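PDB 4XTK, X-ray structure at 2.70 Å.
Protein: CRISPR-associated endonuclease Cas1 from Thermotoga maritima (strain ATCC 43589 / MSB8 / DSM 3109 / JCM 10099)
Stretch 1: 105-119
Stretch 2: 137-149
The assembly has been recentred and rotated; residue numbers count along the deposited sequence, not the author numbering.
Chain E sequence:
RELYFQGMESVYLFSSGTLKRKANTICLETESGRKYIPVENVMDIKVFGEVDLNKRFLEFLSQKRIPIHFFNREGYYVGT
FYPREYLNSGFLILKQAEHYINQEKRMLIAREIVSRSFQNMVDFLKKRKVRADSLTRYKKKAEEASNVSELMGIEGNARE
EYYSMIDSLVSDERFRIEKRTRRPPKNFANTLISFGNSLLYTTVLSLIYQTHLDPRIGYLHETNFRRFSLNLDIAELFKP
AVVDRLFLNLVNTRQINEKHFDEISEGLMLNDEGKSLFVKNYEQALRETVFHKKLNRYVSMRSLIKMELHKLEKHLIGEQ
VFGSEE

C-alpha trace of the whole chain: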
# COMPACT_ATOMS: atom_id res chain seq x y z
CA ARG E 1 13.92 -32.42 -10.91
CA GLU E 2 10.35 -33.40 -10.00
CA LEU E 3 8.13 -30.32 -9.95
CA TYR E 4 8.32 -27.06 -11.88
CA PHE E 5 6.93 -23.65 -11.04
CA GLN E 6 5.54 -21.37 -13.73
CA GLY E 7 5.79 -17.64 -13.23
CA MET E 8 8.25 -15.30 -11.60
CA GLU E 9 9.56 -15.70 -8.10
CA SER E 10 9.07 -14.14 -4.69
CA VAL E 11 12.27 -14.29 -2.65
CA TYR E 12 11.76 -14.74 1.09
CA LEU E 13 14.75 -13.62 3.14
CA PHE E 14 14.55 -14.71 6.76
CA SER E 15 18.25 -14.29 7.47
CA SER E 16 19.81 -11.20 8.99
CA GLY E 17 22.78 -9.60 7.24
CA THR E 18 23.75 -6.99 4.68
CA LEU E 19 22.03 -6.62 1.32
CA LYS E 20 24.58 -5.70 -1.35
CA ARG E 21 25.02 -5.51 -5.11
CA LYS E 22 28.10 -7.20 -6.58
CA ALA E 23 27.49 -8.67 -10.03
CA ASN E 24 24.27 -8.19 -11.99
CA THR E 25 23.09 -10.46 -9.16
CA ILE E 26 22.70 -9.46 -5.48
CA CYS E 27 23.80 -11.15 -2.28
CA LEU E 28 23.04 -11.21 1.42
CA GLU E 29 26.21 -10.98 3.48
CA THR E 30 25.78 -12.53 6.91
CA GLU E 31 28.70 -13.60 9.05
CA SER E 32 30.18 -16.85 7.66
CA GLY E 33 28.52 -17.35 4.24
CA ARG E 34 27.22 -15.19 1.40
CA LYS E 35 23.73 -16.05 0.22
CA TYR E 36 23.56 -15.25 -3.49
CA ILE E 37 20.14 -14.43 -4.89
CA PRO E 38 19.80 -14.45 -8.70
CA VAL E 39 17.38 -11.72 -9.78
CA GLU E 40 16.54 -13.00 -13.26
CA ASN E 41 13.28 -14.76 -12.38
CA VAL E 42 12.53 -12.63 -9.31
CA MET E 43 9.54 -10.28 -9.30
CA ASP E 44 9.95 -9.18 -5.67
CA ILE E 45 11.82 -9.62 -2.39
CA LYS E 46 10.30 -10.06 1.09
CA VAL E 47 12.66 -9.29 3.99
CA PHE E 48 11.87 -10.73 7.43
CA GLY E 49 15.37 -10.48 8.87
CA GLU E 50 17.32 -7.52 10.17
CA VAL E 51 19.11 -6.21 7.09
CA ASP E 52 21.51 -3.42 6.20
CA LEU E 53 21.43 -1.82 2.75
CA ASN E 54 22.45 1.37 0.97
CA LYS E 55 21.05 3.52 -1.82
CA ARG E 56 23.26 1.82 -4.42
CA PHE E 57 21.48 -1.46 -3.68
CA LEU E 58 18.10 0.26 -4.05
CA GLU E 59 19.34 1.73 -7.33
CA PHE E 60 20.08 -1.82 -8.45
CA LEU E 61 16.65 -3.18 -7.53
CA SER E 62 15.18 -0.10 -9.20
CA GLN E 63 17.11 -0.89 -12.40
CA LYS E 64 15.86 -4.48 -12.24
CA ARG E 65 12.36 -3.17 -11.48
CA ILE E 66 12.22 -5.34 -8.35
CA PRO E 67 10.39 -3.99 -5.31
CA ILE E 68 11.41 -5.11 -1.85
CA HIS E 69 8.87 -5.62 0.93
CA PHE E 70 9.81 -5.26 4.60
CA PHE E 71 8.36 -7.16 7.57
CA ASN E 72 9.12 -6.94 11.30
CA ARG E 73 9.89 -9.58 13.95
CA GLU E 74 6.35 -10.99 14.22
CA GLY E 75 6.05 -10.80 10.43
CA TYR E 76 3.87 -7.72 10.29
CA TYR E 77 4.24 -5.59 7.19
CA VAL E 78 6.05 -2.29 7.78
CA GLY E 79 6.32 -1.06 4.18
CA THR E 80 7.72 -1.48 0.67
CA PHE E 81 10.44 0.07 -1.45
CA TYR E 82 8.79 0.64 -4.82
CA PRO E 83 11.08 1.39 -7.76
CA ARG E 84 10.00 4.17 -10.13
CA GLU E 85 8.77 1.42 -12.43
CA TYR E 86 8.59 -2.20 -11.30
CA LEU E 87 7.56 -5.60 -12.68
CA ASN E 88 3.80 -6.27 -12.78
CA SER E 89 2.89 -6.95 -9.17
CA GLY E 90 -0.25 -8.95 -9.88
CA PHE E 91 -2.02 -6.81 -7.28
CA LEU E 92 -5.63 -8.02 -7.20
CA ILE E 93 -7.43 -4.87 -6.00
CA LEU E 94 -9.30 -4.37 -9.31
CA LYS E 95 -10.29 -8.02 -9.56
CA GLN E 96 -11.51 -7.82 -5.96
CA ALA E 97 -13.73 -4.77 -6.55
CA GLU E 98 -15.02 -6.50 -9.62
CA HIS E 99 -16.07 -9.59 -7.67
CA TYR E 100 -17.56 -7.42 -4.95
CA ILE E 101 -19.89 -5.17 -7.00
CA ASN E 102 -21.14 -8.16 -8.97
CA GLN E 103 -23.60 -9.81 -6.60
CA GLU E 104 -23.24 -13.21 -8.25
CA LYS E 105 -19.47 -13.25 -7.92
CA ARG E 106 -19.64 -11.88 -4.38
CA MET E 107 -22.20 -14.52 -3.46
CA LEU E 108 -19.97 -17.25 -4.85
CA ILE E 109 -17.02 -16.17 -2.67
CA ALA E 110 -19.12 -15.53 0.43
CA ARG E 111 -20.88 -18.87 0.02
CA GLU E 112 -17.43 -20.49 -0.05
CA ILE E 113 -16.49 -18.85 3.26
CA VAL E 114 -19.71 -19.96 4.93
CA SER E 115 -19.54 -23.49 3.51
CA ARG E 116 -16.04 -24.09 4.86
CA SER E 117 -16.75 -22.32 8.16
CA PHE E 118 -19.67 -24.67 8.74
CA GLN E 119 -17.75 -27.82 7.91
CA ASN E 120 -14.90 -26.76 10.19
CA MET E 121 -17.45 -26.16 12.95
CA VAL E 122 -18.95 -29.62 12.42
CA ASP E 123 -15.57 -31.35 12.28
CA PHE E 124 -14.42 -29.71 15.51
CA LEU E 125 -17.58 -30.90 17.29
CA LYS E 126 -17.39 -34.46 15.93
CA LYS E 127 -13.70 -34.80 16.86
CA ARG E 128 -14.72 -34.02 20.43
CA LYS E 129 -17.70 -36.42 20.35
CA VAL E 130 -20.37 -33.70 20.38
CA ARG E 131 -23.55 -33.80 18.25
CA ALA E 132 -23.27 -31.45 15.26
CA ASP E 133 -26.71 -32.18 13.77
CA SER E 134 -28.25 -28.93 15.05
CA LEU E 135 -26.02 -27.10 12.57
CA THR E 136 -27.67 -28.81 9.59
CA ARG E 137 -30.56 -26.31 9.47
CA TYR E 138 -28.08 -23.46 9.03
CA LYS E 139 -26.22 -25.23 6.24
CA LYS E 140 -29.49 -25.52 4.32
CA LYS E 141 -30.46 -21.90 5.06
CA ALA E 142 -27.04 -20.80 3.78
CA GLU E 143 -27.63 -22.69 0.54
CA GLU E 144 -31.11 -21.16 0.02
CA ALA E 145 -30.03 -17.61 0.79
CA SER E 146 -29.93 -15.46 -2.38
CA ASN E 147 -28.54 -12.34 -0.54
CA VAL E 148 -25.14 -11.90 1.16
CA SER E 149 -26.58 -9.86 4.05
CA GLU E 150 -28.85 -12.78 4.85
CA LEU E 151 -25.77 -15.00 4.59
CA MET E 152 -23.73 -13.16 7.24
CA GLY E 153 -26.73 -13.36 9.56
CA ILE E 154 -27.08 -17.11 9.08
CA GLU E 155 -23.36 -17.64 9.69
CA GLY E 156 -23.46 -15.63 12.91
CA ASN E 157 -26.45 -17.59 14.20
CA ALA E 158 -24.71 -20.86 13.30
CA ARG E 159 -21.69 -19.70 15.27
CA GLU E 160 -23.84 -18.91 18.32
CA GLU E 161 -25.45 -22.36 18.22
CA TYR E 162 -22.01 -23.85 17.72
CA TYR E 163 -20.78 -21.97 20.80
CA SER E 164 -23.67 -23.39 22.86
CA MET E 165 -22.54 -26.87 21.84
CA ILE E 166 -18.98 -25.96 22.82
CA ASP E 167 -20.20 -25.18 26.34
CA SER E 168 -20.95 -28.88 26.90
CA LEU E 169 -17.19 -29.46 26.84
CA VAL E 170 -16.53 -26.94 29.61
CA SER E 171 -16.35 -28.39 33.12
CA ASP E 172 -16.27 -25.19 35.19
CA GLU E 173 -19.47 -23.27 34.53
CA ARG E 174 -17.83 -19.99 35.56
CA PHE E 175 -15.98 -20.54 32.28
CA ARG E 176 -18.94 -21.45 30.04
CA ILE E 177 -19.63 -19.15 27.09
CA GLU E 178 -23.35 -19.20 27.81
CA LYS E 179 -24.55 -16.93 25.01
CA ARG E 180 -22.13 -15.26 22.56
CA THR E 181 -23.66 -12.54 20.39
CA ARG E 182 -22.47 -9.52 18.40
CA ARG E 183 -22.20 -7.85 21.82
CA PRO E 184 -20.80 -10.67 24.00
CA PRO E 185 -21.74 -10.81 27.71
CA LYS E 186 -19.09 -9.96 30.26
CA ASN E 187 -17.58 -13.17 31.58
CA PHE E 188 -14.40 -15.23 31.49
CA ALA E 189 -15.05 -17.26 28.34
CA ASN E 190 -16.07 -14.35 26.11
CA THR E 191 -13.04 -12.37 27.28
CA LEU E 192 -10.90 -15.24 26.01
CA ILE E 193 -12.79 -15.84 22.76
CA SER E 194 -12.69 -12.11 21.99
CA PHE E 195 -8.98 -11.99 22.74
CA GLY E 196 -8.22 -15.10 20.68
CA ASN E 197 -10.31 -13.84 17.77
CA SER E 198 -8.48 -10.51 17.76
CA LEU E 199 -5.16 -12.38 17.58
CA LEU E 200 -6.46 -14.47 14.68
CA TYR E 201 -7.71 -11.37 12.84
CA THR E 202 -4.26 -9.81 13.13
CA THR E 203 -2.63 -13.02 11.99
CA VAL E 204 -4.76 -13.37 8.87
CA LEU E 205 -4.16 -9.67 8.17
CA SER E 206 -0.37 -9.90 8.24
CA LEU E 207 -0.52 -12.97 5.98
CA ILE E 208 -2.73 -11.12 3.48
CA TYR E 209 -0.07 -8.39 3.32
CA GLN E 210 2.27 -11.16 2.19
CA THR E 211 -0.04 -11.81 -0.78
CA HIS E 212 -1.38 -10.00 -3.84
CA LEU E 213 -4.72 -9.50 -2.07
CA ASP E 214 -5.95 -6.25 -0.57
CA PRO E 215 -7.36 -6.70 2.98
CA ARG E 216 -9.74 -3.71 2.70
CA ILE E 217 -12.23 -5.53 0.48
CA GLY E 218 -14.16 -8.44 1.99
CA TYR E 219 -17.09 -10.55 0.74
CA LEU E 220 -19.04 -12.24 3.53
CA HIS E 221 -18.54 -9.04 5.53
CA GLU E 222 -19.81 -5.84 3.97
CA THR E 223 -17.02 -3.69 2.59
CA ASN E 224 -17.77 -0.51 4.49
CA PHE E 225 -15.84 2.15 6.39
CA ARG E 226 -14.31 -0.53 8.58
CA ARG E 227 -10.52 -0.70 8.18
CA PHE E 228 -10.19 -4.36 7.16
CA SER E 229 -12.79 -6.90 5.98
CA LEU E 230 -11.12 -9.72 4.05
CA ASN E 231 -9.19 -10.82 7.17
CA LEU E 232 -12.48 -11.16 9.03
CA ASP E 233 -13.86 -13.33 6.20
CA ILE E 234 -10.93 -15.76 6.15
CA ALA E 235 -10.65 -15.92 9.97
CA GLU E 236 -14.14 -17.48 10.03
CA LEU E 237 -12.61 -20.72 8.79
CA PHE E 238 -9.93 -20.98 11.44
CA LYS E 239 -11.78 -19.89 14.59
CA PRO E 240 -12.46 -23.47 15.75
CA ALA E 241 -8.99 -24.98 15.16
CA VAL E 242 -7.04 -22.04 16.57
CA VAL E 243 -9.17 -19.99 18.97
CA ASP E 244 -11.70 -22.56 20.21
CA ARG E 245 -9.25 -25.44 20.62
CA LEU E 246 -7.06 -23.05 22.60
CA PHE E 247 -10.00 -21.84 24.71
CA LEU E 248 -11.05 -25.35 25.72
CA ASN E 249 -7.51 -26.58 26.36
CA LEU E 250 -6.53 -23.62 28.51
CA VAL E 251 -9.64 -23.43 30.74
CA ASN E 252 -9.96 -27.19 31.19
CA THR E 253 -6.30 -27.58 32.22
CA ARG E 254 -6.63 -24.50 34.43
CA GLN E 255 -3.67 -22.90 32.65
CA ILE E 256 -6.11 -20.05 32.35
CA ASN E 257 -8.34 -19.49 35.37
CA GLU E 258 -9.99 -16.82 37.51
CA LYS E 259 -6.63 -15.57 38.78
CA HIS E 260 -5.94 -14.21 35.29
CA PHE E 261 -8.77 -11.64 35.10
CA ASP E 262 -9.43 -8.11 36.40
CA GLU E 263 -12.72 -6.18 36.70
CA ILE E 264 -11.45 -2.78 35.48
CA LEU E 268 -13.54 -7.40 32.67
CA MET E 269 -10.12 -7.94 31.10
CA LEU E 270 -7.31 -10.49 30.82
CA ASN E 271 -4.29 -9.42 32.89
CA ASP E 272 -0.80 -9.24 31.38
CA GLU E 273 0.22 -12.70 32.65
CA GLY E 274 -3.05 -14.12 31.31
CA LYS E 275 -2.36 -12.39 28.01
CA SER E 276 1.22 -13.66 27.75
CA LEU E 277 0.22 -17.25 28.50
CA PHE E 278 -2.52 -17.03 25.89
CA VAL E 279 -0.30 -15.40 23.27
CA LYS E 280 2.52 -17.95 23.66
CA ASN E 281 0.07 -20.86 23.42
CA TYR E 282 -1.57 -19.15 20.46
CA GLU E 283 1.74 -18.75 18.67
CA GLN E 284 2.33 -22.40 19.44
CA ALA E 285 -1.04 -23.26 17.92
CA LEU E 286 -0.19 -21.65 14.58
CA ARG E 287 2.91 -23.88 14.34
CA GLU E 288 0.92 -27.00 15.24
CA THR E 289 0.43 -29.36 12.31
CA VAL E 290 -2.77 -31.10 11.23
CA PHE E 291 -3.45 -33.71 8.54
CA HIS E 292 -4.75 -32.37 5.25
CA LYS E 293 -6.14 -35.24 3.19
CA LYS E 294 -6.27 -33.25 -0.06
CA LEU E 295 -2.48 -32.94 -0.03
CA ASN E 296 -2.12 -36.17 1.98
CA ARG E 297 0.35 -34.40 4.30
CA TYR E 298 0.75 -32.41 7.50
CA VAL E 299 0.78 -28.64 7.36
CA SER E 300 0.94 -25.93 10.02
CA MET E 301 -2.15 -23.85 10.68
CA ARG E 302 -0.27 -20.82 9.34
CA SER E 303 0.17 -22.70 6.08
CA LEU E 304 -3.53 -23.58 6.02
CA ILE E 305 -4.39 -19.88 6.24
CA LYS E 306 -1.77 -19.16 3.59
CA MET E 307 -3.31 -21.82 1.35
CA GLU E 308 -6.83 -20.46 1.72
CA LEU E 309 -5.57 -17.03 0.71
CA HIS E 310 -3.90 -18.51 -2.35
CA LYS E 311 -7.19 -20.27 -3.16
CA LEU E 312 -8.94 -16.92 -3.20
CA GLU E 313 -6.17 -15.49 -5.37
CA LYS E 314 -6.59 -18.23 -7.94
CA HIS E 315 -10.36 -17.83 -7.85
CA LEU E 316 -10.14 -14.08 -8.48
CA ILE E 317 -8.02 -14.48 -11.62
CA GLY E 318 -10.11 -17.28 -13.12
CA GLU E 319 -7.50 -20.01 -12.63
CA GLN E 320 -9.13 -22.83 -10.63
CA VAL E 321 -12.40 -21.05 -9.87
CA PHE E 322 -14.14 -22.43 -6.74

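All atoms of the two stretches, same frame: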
# COMPACT_ATOMS: atom_id res chain seq x y z
N LYS E 105 -20.85 -12.91 -8.23
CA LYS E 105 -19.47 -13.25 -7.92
C LYS E 105 -19.20 -13.11 -6.43
O LYS E 105 -18.49 -13.92 -5.84
CB LYS E 105 -18.51 -12.37 -8.72
CG LYS E 105 -18.58 -12.65 -10.21
CD LYS E 105 -17.44 -11.99 -10.97
CE LYS E 105 -17.46 -12.40 -12.43
NZ LYS E 105 -16.83 -11.38 -13.31
N ARG E 106 -19.78 -12.08 -5.81
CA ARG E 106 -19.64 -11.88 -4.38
C ARG E 106 -20.30 -13.01 -3.62
O ARG E 106 -19.76 -13.50 -2.64
CB ARG E 106 -20.24 -10.54 -3.96
CG ARG E 106 -20.05 -10.26 -2.48
CD ARG E 106 -20.71 -8.97 -2.05
NE ARG E 106 -20.74 -8.85 -0.59
CZ ARG E 106 -21.49 -7.98 0.07
NH1 ARG E 106 -22.30 -7.16 -0.58
NH2 ARG E 106 -21.45 -7.95 1.40
N MET E 107 -21.46 -13.44 -4.10
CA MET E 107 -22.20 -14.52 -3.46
C MET E 107 -21.40 -15.80 -3.49
O MET E 107 -21.33 -16.53 -2.51
CB MET E 107 -23.55 -14.74 -4.14
CG MET E 107 -24.75 -14.15 -3.41
SD MET E 107 -24.93 -14.67 -1.69
CE MET E 107 -24.55 -16.40 -1.83
N LEU E 108 -20.79 -16.07 -4.64
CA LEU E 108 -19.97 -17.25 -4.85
C LEU E 108 -18.83 -17.34 -3.82
O LEU E 108 -18.58 -18.40 -3.24
CB LEU E 108 -19.43 -17.25 -6.27
CG LEU E 108 -19.06 -18.57 -6.91
CD1 LEU E 108 -20.19 -19.55 -6.70
CD2 LEU E 108 -18.82 -18.35 -8.40
N ILE E 109 -18.14 -16.22 -3.60
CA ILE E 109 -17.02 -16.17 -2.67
C ILE E 109 -17.51 -16.27 -1.23
O ILE E 109 -16.94 -17.02 -0.42
CB ILE E 109 -16.20 -14.88 -2.85
CG1 ILE E 109 -15.61 -14.81 -4.26
CG2 ILE E 109 -15.09 -14.79 -1.80
CD1 ILE E 109 -14.93 -13.49 -4.59
N ALA E 110 -18.56 -15.52 -0.92
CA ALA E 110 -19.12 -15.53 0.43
C ALA E 110 -19.67 -16.91 0.79
O ALA E 110 -19.54 -17.37 1.92
CB ALA E 110 -20.20 -14.47 0.56
N ARG E 111 -20.30 -17.56 -0.19
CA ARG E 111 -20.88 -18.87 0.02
C ARG E 111 -19.79 -19.91 0.27
O ARG E 111 -20.02 -20.91 0.93
CB ARG E 111 -21.74 -19.27 -1.19
CG ARG E 111 -22.82 -20.26 -0.88
CD ARG E 111 -23.57 -20.65 -2.14
NE ARG E 111 -24.55 -19.65 -2.54
CZ ARG E 111 -25.77 -19.57 -2.03
NH1 ARG E 111 -26.14 -20.42 -1.09
NH2 ARG E 111 -26.62 -18.64 -2.45
N GLU E 112 -18.60 -19.64 -0.27
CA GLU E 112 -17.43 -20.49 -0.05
C GLU E 112 -16.95 -20.37 1.40
O GLU E 112 -16.65 -21.37 2.04
CB GLU E 112 -16.30 -20.10 -1.01
CG GLU E 112 -14.94 -20.74 -0.71
CD GLU E 112 -14.91 -22.23 -0.98
OE1 GLU E 112 -15.84 -22.75 -1.62
OE2 GLU E 112 -13.92 -22.88 -0.56
N ILE E 113 -16.87 -19.13 1.88
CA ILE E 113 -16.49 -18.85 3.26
C ILE E 113 -17.41 -19.58 4.22
O ILE E 113 -16.95 -20.32 5.09
CB ILE E 113 -16.56 -17.34 3.56
CG1 ILE E 113 -15.65 -16.55 2.62
CG2 ILE E 113 -16.20 -17.06 5.00
CD1 ILE E 113 -14.21 -16.77 2.87
N VAL E 114 -18.71 -19.38 4.05
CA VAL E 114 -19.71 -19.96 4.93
C VAL E 114 -19.66 -21.48 4.90
O VAL E 114 -19.69 -22.13 5.94
CB VAL E 114 -21.12 -19.47 4.54
CG1 VAL E 114 -22.19 -20.24 5.31
CG2 VAL E 114 -21.24 -17.98 4.79
N SER E 115 -19.58 -22.04 3.69
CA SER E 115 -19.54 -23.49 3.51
C SER E 115 -18.40 -24.13 4.30
O SER E 115 -18.60 -25.11 5.02
CB SER E 115 -19.41 -23.83 2.02
OG SER E 115 -19.44 -25.23 1.81
N ARG E 116 -17.21 -23.55 4.18
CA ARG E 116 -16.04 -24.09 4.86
C ARG E 116 -16.10 -23.84 6.36
O ARG E 116 -15.76 -24.72 7.15
CB ARG E 116 -14.76 -23.49 4.26
CG ARG E 116 -14.52 -23.86 2.80
CD ARG E 116 -13.65 -25.11 2.67
NE ARG E 116 -12.40 -24.99 3.41
CZ ARG E 116 -12.08 -25.71 4.48
NH1 ARG E 116 -12.93 -26.63 4.93
NH2 ARG E 116 -10.93 -25.52 5.10
N SER E 117 -16.54 -22.65 6.75
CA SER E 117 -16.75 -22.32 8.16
C SER E 117 -17.65 -23.34 8.85
O SER E 117 -17.39 -23.76 9.98
CB SER E 117 -17.34 -20.92 8.32
OG SER E 117 -16.36 -19.92 8.12
N PHE E 118 -18.72 -23.73 8.17
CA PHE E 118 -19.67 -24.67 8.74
C PHE E 118 -19.05 -26.05 8.88
O PHE E 118 -19.24 -26.72 9.89
CB PHE E 118 -20.94 -24.76 7.87
CG PHE E 118 -21.88 -23.60 8.04
CD1 PHE E 118 -21.52 -22.50 8.80
CD2 PHE E 118 -23.13 -23.62 7.45
CE1 PHE E 118 -22.39 -21.43 8.95
CE2 PHE E 118 -23.99 -22.55 7.61
CZ PHE E 118 -23.62 -21.46 8.36
N GLN E 119 -18.30 -26.48 7.87
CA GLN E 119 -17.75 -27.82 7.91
C GLN E 119 -16.65 -27.91 8.96
O GLN E 119 -16.49 -28.94 9.62
CB GLN E 119 -17.22 -28.24 6.54
CG GLN E 119 -16.92 -29.73 6.46
CD GLN E 119 -18.10 -30.59 6.92
OE1 GLN E 119 -19.25 -30.37 6.51
NE2 GLN E 119 -17.83 -31.56 7.79
N ARG E 137 -29.54 -27.28 9.89
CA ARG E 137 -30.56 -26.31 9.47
C ARG E 137 -29.91 -25.04 8.90
O ARG E 137 -30.43 -24.44 7.96
CB ARG E 137 -31.48 -25.95 10.64
CG ARG E 137 -32.55 -24.90 10.28
CD ARG E 137 -33.20 -24.30 11.52
NE ARG E 137 -32.88 -22.89 11.70
CZ ARG E 137 -32.59 -22.33 12.87
NH1 ARG E 137 -32.57 -23.06 13.97
NH2 ARG E 137 -32.31 -21.03 12.93
N TYR E 138 -28.77 -24.66 9.47
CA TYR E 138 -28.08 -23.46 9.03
C TYR E 138 -27.37 -23.68 7.71
O TYR E 138 -27.32 -22.78 6.87
CB TYR E 138 -27.08 -23.00 10.09
CG TYR E 138 -27.73 -22.65 11.41
CD1 TYR E 138 -28.40 -21.45 11.58
CD2 TYR E 138 -27.67 -23.53 12.48
CE1 TYR E 138 -28.99 -21.13 12.78
CE2 TYR E 138 -28.26 -23.21 13.69
CZ TYR E 138 -28.92 -22.01 13.83
OH TYR E 138 -29.51 -21.69 15.03
N LYS E 139 -26.83 -24.88 7.52
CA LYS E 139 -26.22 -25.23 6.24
C LYS E 139 -27.24 -25.09 5.11
O LYS E 139 -26.95 -24.50 4.07
CB LYS E 139 -25.64 -26.65 6.27
N LYS E 140 -28.45 -25.60 5.33
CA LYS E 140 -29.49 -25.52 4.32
C LYS E 140 -29.93 -24.08 4.08
O LYS E 140 -30.08 -23.66 2.93
CB LYS E 140 -30.70 -26.38 4.72
CG LYS E 140 -31.54 -26.85 3.53
N LYS E 141 -30.11 -23.32 5.16
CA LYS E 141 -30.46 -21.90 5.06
C LYS E 141 -29.42 -21.13 4.24
O LYS E 141 -29.76 -20.31 3.38
CB LYS E 141 -30.59 -21.28 6.45
CG LYS E 141 -32.02 -21.10 6.93
CD LYS E 141 -32.68 -19.89 6.27
N ALA E 142 -28.14 -21.40 4.51
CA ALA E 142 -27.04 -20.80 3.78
C ALA E 142 -27.11 -21.08 2.28
O ALA E 142 -26.81 -20.22 1.46
CB ALA E 142 -25.71 -21.29 4.35
N GLU E 143 -27.50 -22.30 1.93
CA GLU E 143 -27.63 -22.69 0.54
C GLU E 143 -28.81 -21.99 -0.15
O GLU E 143 -28.73 -21.66 -1.34
CB GLU E 143 -27.78 -24.21 0.42
CG GLU E 143 -26.58 -24.98 0.97
CD GLU E 143 -26.72 -26.48 0.79
OE1 GLU E 143 -27.74 -27.05 1.23
OE2 GLU E 143 -25.80 -27.09 0.20
N GLU E 144 -29.91 -21.79 0.58
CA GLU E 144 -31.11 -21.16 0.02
C GLU E 144 -31.09 -19.64 0.06
O GLU E 144 -31.88 -18.99 -0.63
CB GLU E 144 -32.37 -21.64 0.74
CG GLU E 144 -32.40 -23.13 1.04
CD GLU E 144 -33.47 -23.49 2.04
OE1 GLU E 144 -34.40 -24.24 1.68
OE2 GLU E 144 -33.41 -23.00 3.19
N ALA E 145 -30.20 -19.05 0.85
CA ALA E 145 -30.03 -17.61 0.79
C ALA E 145 -29.56 -17.14 -0.60
O ALA E 145 -28.58 -17.68 -1.15
CB ALA E 145 -29.04 -17.14 1.87
N SER E 146 -30.31 -16.20 -1.17
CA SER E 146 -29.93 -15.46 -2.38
C SER E 146 -29.35 -14.04 -2.13
O SER E 146 -29.05 -13.33 -3.10
CB SER E 146 -31.12 -15.41 -3.36
OG SER E 146 -32.33 -15.02 -2.72
N ASN E 147 -29.18 -13.63 -0.86
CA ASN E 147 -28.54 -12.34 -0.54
C ASN E 147 -27.43 -12.51 0.51
O ASN E 147 -27.60 -13.20 1.52
CB ASN E 147 -29.60 -11.32 -0.06
CG ASN E 147 -28.99 -10.07 0.66
OD1 ASN E 147 -27.78 -9.84 0.66
ND2 ASN E 147 -29.87 -9.25 1.21
N VAL E 148 -26.31 -11.83 0.29
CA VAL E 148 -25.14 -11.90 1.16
C VAL E 148 -25.41 -11.40 2.59
O VAL E 148 -24.85 -11.93 3.55
CB VAL E 148 -23.97 -11.08 0.57
CG1 VAL E 148 -22.74 -11.15 1.47
CG2 VAL E 148 -23.65 -11.56 -0.84
N SER E 149 -26.25 -10.38 2.73
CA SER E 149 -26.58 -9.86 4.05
C SER E 149 -27.27 -10.94 4.88
O SER E 149 -26.97 -11.12 6.06
CB SER E 149 -27.48 -8.64 3.96
OG SER E 149 -27.78 -8.16 5.26

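Stretch 1 is helical throughout. The helix at 137-144 runs antiparallel to it, at 172°, with the axes 10.5 Å apart at closest approach. The first contact along stretch 2 is Tyr-138. Its CB lies 4.0 Å from Phe-118 CE2, and its carbonyl O sits at the edge of the Phe-118 ring, 3.4 Å from CE2. Lys-139 passes close to the same ring; its side chain is not modelled beyond CB.

Ala-142 points toward stretch 1. Its CB packs against two apolar side chains, 3.9 Å from Phe-118 CE2 and 3.8 Å from Val-114 CG1.

The helix then ends, and Arg-111 reads its final turn. A C-terminal turn leaves carbonyls without helical partners, and a guanidinium suits them. Arg-111 NH1 gives a weak hydrogen bond to Glu-143 O (2.9 Å). Arg-111 NH2 bonds Ala-145 O (2.5 Å), where the chain leaves helical geometry. These are charged donors to backbone oxygens, not salt bridges.

Asn-147 caps the next helix: its OD1 accepts from Ser-149 N at 2.6 Å. Val-148 then turns toward stretch 1 and has the largest covered area. Its CG2 makes an apolar contact with Met-107 SD (3.5 Å), which the flexible Met-107 side chain reaches although its CA-to-CB bond points sideways. Its CG1 packs more loosely on Ala-110 CB (4.3 Å) and covers one face of the Arg-106 guanidinium, 3.5 Å from NH2.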